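Local coordinates for protein MdbA (Actinomyces oris, PDB 4Z7X) that is a thiol-disulfide oxidoreductase that probably forms disulfide bonds in exported proteins, as part of a machine linked to sortase-mediated pilus assembly, at residues S106-E118 / K167-V181. Numbering follows the deposited sequence.
Sequences SVVMNAMGVVLDE and KFKAAVDSDKYGKWV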
loop_
_atom_site.group_PDB
_atom_site.type_symbol
_atom_site.label_atom_id
_atom_site.label_comp_id
_atom_site.label_asym_id
_atom_site.label_seq_id
_atom_site.Cartn_x
_atom_site.Cartn_y
_atom_site.Cartn_z
ATOM N N SER A 106 5.353 7.568 9.134
ATOM C CA SER A 106 5.138 8.894 8.575
ATOM C C SER A 106 6.214 9.250 7.545
ATOM O O SER A 106 5.933 9.916 6.564
ATOM C CB SER A 106 5.092 9.978 9.657
ATOM O OG SER A 106 3.918 9.836 10.465
ATOM N N VAL A 107 7.455 8.859 7.808
ATOM C CA VAL A 107 8.535 9.133 6.858
ATOM C C VAL A 107 8.208 8.472 5.515
ATOM O O VAL A 107 8.233 9.132 4.452
ATOM C CB VAL A 107 9.882 8.682 7.402
ATOM C CG1 VAL A 107 10.980 8.877 6.368
ATOM C CG2 VAL A 107 10.217 9.458 8.676
ATOM N N VAL A 108 7.905 7.185 5.568
ATOM C CA VAL A 108 7.576 6.448 4.346
ATOM C C VAL A 108 6.327 7.015 3.678
ATOM O O VAL A 108 6.327 7.207 2.451
ATOM C CB VAL A 108 7.385 4.937 4.565
ATOM C CG1 VAL A 108 7.072 4.264 3.241
ATOM C CG2 VAL A 108 8.606 4.313 5.191
HETATM N N MSE A 109 5.273 7.308 4.469
HETATM C CA MSE A 109 4.051 7.840 3.855
HETATM C C MSE A 109 4.277 9.193 3.174
HETATM O O MSE A 109 3.690 9.491 2.141
HETATM C CB MSE A 109 2.860 7.836 4.817
HETATM C CG MSE A 109 2.416 6.403 5.034
HETATM SE SE MSE A 109 0.843 6.266 6.180
HETATM C CE MSE A 109 -0.416 7.163 5.007
ATOM N N ASN A 110 5.116 10.044 3.743
ATOM C CA ASN A 110 5.410 11.296 3.082
ATOM C C ASN A 110 6.140 11.097 1.756
ATOM O O ASN A 110 5.827 11.753 0.771
ATOM C CB ASN A 110 6.185 12.213 4.035
ATOM C CG ASN A 110 5.246 12.984 4.935
ATOM O OD1 ASN A 110 4.515 13.815 4.434
ATOM N ND2 ASN A 110 5.251 12.723 6.242
ATOM N N ALA A 111 7.089 10.159 1.706
ATOM C CA ALA A 111 7.789 9.884 0.458
ATOM C C ALA A 111 6.829 9.212 -0.543
ATOM O O ALA A 111 6.816 9.557 -1.718
ATOM C CB ALA A 111 8.987 8.982 0.687
HETATM N N MSE A 112 6.001 8.299 -0.062
HETATM C CA MSE A 112 5.002 7.649 -0.918
HETATM C C MSE A 112 4.030 8.656 -1.476
HETATM O O MSE A 112 3.606 8.540 -2.622
HETATM C CB MSE A 112 4.242 6.554 -0.159
HETATM C CG MSE A 112 3.160 5.863 -1.021
HETATM SE SE MSE A 112 3.788 5.178 -2.795
HETATM C CE MSE A 112 4.436 3.478 -2.072
ATOM N N GLY A 113 3.658 9.673 -0.693
ATOM C CA GLY A 113 2.744 10.705 -1.192
ATOM C C GLY A 113 3.344 11.442 -2.382
ATOM O O GLY A 113 2.663 11.715 -3.377
ATOM N N VAL A 114 4.633 11.754 -2.294
ATOM C CA VAL A 114 5.313 12.419 -3.408
ATOM C C VAL A 114 5.323 11.493 -4.630
ATOM O O VAL A 114 5.053 11.919 -5.742
ATOM C CB VAL A 114 6.775 12.769 -3.021
ATOM C CG1 VAL A 114 7.549 13.284 -4.229
ATOM C CG2 VAL A 114 6.866 13.770 -1.863
ATOM N N VAL A 115 5.621 10.197 -4.410
ATOM C CA VAL A 115 5.626 9.268 -5.522
ATOM C C VAL A 115 4.220 9.166 -6.163
ATOM O O VAL A 115 4.088 9.170 -7.400
ATOM C CB VAL A 115 6.208 7.893 -5.109
ATOM C CG1 VAL A 115 6.073 6.931 -6.258
ATOM C CG2 VAL A 115 7.633 8.050 -4.715
ATOM N N LEU A 116 3.190 9.005 -5.342
ATOM C CA LEU A 116 1.839 8.949 -5.887
ATOM C C LEU A 116 1.480 10.156 -6.716
ATOM O O LEU A 116 0.841 10.046 -7.762
ATOM C CB LEU A 116 0.820 8.772 -4.775
ATOM C CG LEU A 116 0.839 7.388 -4.110
ATOM C CD1 LEU A 116 -0.006 7.348 -2.846
ATOM C CD2 LEU A 116 0.370 6.271 -5.055
ATOM N N ASP A 117 1.865 11.320 -6.231
ATOM C CA ASP A 117 1.508 12.551 -6.880
ATOM C C ASP A 117 2.377 12.871 -8.101
ATOM O O ASP A 117 1.883 13.498 -9.031
ATOM C CB ASP A 117 1.602 13.730 -5.899
ATOM C CG ASP A 117 0.368 13.884 -5.017
ATOM O OD1 ASP A 117 -0.675 13.244 -5.300
ATOM O OD2 ASP A 117 0.426 14.717 -4.078
ATOM N N GLU A 118 3.658 12.466 -8.103
ATOM C CA GLU A 118 4.579 12.894 -9.140
ATOM C C GLU A 118 5.168 11.779 -10.008
ATOM O O GLU A 118 5.679 12.044 -11.105
ATOM C CB GLU A 118 5.707 13.692 -8.517
ATOM C CG GLU A 118 5.210 14.907 -7.749
ATOM C CD GLU A 118 6.056 16.128 -8.013
ATOM O OE1 GLU A 118 7.255 15.975 -8.328
ATOM O OE2 GLU A 118 5.516 17.240 -7.936
ATOM N N LYS A 167 12.400 15.541 -3.785
ATOM C CA LYS A 167 11.350 16.224 -3.019
ATOM C C LYS A 167 11.001 15.494 -1.725
ATOM O O LYS A 167 10.243 16.007 -0.893
ATOM C CB LYS A 167 10.095 16.370 -3.880
ATOM C CG LYS A 167 10.316 17.262 -5.094
ATOM C CD LYS A 167 9.073 17.420 -5.906
ATOM C CE LYS A 167 9.374 18.332 -7.113
ATOM N NZ LYS A 167 8.153 18.744 -7.841
ATOM N N PHE A 168 11.586 14.321 -1.503
ATOM C CA PHE A 168 11.215 13.540 -0.321
ATOM C C PHE A 168 11.577 14.273 0.968
ATOM O O PHE A 168 10.760 14.317 1.894
ATOM C CB PHE A 168 11.885 12.168 -0.247
ATOM C CG PHE A 168 11.444 11.157 -1.268
ATOM C CD1 PHE A 168 10.357 11.339 -2.120
ATOM C CD2 PHE A 168 12.132 9.952 -1.335
ATOM C CE1 PHE A 168 9.988 10.350 -3.042
ATOM C CE2 PHE A 168 11.740 8.953 -2.226
ATOM C CZ PHE A 168 10.684 9.168 -3.089
ATOM N N LYS A 169 12.791 14.814 1.067
ATOM C CA LYS A 169 13.245 15.416 2.327
ATOM C C LYS A 169 12.302 16.538 2.754
ATOM O O LYS A 169 11.897 16.588 3.911
ATOM C CB LYS A 169 14.684 15.918 2.202
ATOM C CG LYS A 169 15.202 16.572 3.468
ATOM C CD LYS A 169 16.710 16.760 3.466
ATOM C CE LYS A 169 17.157 17.469 4.744
ATOM N NZ LYS A 169 16.740 16.714 5.955
ATOM N N ALA A 170 11.947 17.422 1.827
ATOM C CA ALA A 170 11.046 18.539 2.164
ATOM C C ALA A 170 9.667 18.062 2.576
ATOM O O ALA A 170 9.060 18.638 3.484
ATOM C CB ALA A 170 10.954 19.510 1.014
ATOM N N ALA A 171 9.169 17.005 1.925
ATOM C CA ALA A 171 7.872 16.495 2.297
ATOM C C ALA A 171 7.897 15.892 3.697
ATOM O O ALA A 171 6.962 16.072 4.474
ATOM C CB ALA A 171 7.419 15.466 1.286
ATOM N N VAL A 172 8.938 15.144 3.981
ATOM C CA VAL A 172 9.113 14.551 5.300
ATOM C C VAL A 172 9.283 15.624 6.404
ATOM O O VAL A 172 8.581 15.560 7.430
ATOM C CB VAL A 172 10.300 13.551 5.313
ATOM C CG1 VAL A 172 10.609 13.119 6.725
ATOM C CG2 VAL A 172 10.030 12.296 4.464
ATOM N N ASP A 173 10.155 16.616 6.167
ATOM C CA ASP A 173 10.440 17.681 7.126
ATOM C C ASP A 173 9.214 18.554 7.438
ATOM O O ASP A 173 9.076 19.031 8.547
ATOM C CB ASP A 173 11.578 18.575 6.590
ATOM C CG ASP A 173 12.973 17.889 6.630
ATOM O OD1 ASP A 173 13.122 16.823 7.249
ATOM O OD2 ASP A 173 13.941 18.445 6.037
ATOM N N SER A 174 8.360 18.758 6.423
ATOM C CA SER A 174 7.182 19.581 6.543
ATOM C C SER A 174 5.937 18.761 6.945
ATOM O O SER A 174 4.878 19.337 7.158
ATOM C CB SER A 174 6.926 20.335 5.227
ATOM O OG SER A 174 6.493 19.488 4.179
ATOM N N ASP A 175 6.067 17.422 7.013
ATOM C CA ASP A 175 4.943 16.479 7.144
ATOM C C ASP A 175 3.844 16.865 6.159
ATOM O O ASP A 175 2.671 16.990 6.527
ATOM C CB ASP A 175 4.435 16.494 8.589
ATOM C CG ASP A 175 3.582 15.303 8.970
ATOM O OD1 ASP A 175 3.734 14.214 8.349
ATOM O OD2 ASP A 175 2.794 15.437 9.979
ATOM N N LYS A 176 4.225 16.984 4.887
ATOM C CA LYS A 176 3.322 17.411 3.848
ATOM C C LYS A 176 2.017 16.574 3.825
ATOM O O LYS A 176 0.926 17.123 3.583
ATOM C CB LYS A 176 3.981 17.317 2.478
ATOM C CG LYS A 176 3.084 17.744 1.319
ATOM C CD LYS A 176 3.854 17.768 -0.008
ATOM C CE LYS A 176 2.944 18.150 -1.174
ATOM N NZ LYS A 176 2.665 19.605 -1.024
ATOM N N TYR A 177 2.169 15.268 4.015
ATOM C CA TYR A 177 1.055 14.355 3.956
ATOM C C TYR A 177 0.567 13.863 5.304
ATOM O O TYR A 177 -0.079 12.807 5.413
ATOM C CB TYR A 177 1.335 13.172 2.978
ATOM C CG TYR A 177 1.622 13.626 1.549
ATOM C CD1 TYR A 177 0.600 13.927 0.658
ATOM C CD2 TYR A 177 2.921 13.776 1.097
ATOM C CE1 TYR A 177 0.858 14.347 -0.632
ATOM C CE2 TYR A 177 3.193 14.186 -0.202
ATOM C CZ TYR A 177 2.159 14.477 -1.072
ATOM O OH TYR A 177 2.416 14.910 -2.375
ATOM N N GLY A 178 0.767 14.672 6.335
ATOM C CA GLY A 178 0.266 14.304 7.659
ATOM C C GLY A 178 -1.206 14.070 7.704
ATOM O O GLY A 178 -1.655 13.255 8.478
ATOM N N LYS A 179 -1.971 14.804 6.886
ATOM C CA LYS A 179 -3.419 14.567 6.832
ATOM C C LYS A 179 -3.764 13.187 6.302
ATOM O O LYS A 179 -4.749 12.552 6.718
ATOM C CB LYS A 179 -4.149 15.609 5.967
ATOM C CG LYS A 179 -4.265 16.961 6.638
ATOM C CD LYS A 179 -4.897 17.996 5.696
ATOM C CE LYS A 179 -6.271 17.625 5.171
ATOM N NZ LYS A 179 -6.774 18.711 4.260
ATOM N N TRP A 180 -2.940 12.702 5.403
ATOM C CA TRP A 180 -3.166 11.365 4.847
ATOM C C TRP A 180 -2.922 10.301 5.907
ATOM O O TRP A 180 -3.675 9.344 6.032
ATOM C CB TRP A 180 -2.211 11.131 3.673
ATOM C CG TRP A 180 -2.397 9.837 2.947
ATOM C CD1 TRP A 180 -3.532 9.126 2.814
ATOM C CD2 TRP A 180 -1.385 9.115 2.258
ATOM N NE1 TRP A 180 -3.308 7.996 2.047
ATOM C CE2 TRP A 180 -1.992 7.981 1.682
ATOM C CE3 TRP A 180 -0.033 9.334 2.025
ATOM C CZ2 TRP A 180 -1.285 7.045 0.951
ATOM C CZ3 TRP A 180 0.676 8.397 1.302
ATOM C CH2 TRP A 180 0.052 7.291 0.747
ATOM N N VAL A 181 -1.845 10.456 6.661
ATOM C CA VAL A 181 -1.528 9.544 7.767
ATOM C C VAL A 181 -2.702 9.519 8.766
ATOM O O VAL A 181 -3.195 8.458 9.151
ATOM C CB VAL A 181 -0.222 9.969 8.458
ATOM C CG1 VAL A 181 0.077 9.116 9.664
ATOM C CG2 VAL A 181 0.939 9.964 7.472
HETATM O O HOH W 1 2.575 12.154 9.841
#
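Tyr177 lies against Gly113, whose CA is 3.7 Å from the ring centroid and takes part in a CH-pi contact; a CB here would collide with the ring, so the lack of a side chain is what admits the tyrosine. At the margin of the packed rings Tyr177 OH donates to Asp117 OD2 at 2.6 Å. Two more CH-pi contacts flank it: Ala111 CB stands almost straight over the centre of the Phe168 ring, 7° off its normal, and Met109 CE lies over the six-membered ring of Trp180. That methyl gets there because the selenomethionine chain bends at its last torsion (chi3 65°). Trp180 is a knob in the hole formed by Met109, Met112, Gly113 and Leu116, with Met112 CG at its edge. In this thioredoxin-family protein, helix 103-118 belongs to the helical part between sheet strands 91-96 and 198-201, consistent with the helical insertion of DsbA-like oxidoreductases; here it packs against the turn joining helices 168-174 and 178-190. Asn110 bonds to that turn, a Schellman motif at Asp175 running into a type I turn to Gly178: OD1 accepts Tyr177 N in the carbonyl plane at 2.8 Å, while ND2 gives a nearly straight bond (168°) to the anti lone pair of Asp175 OD1 and a more bent one to Ser106 O. A leucine in its place would probably leave the N-cap amide of Tyr177 and the Asp175 carboxylate without these mates, and the turn freer to shift. Water 1 bridges Asp175 OD1 and Ser106 OG, itself hydrogen-bonded to Lys98. The solvent side is looser: extended Lys167 brings NZ 3.0 Å from OE1 of one Glu118 conformer, a salt bridge doubtful as a fixed link.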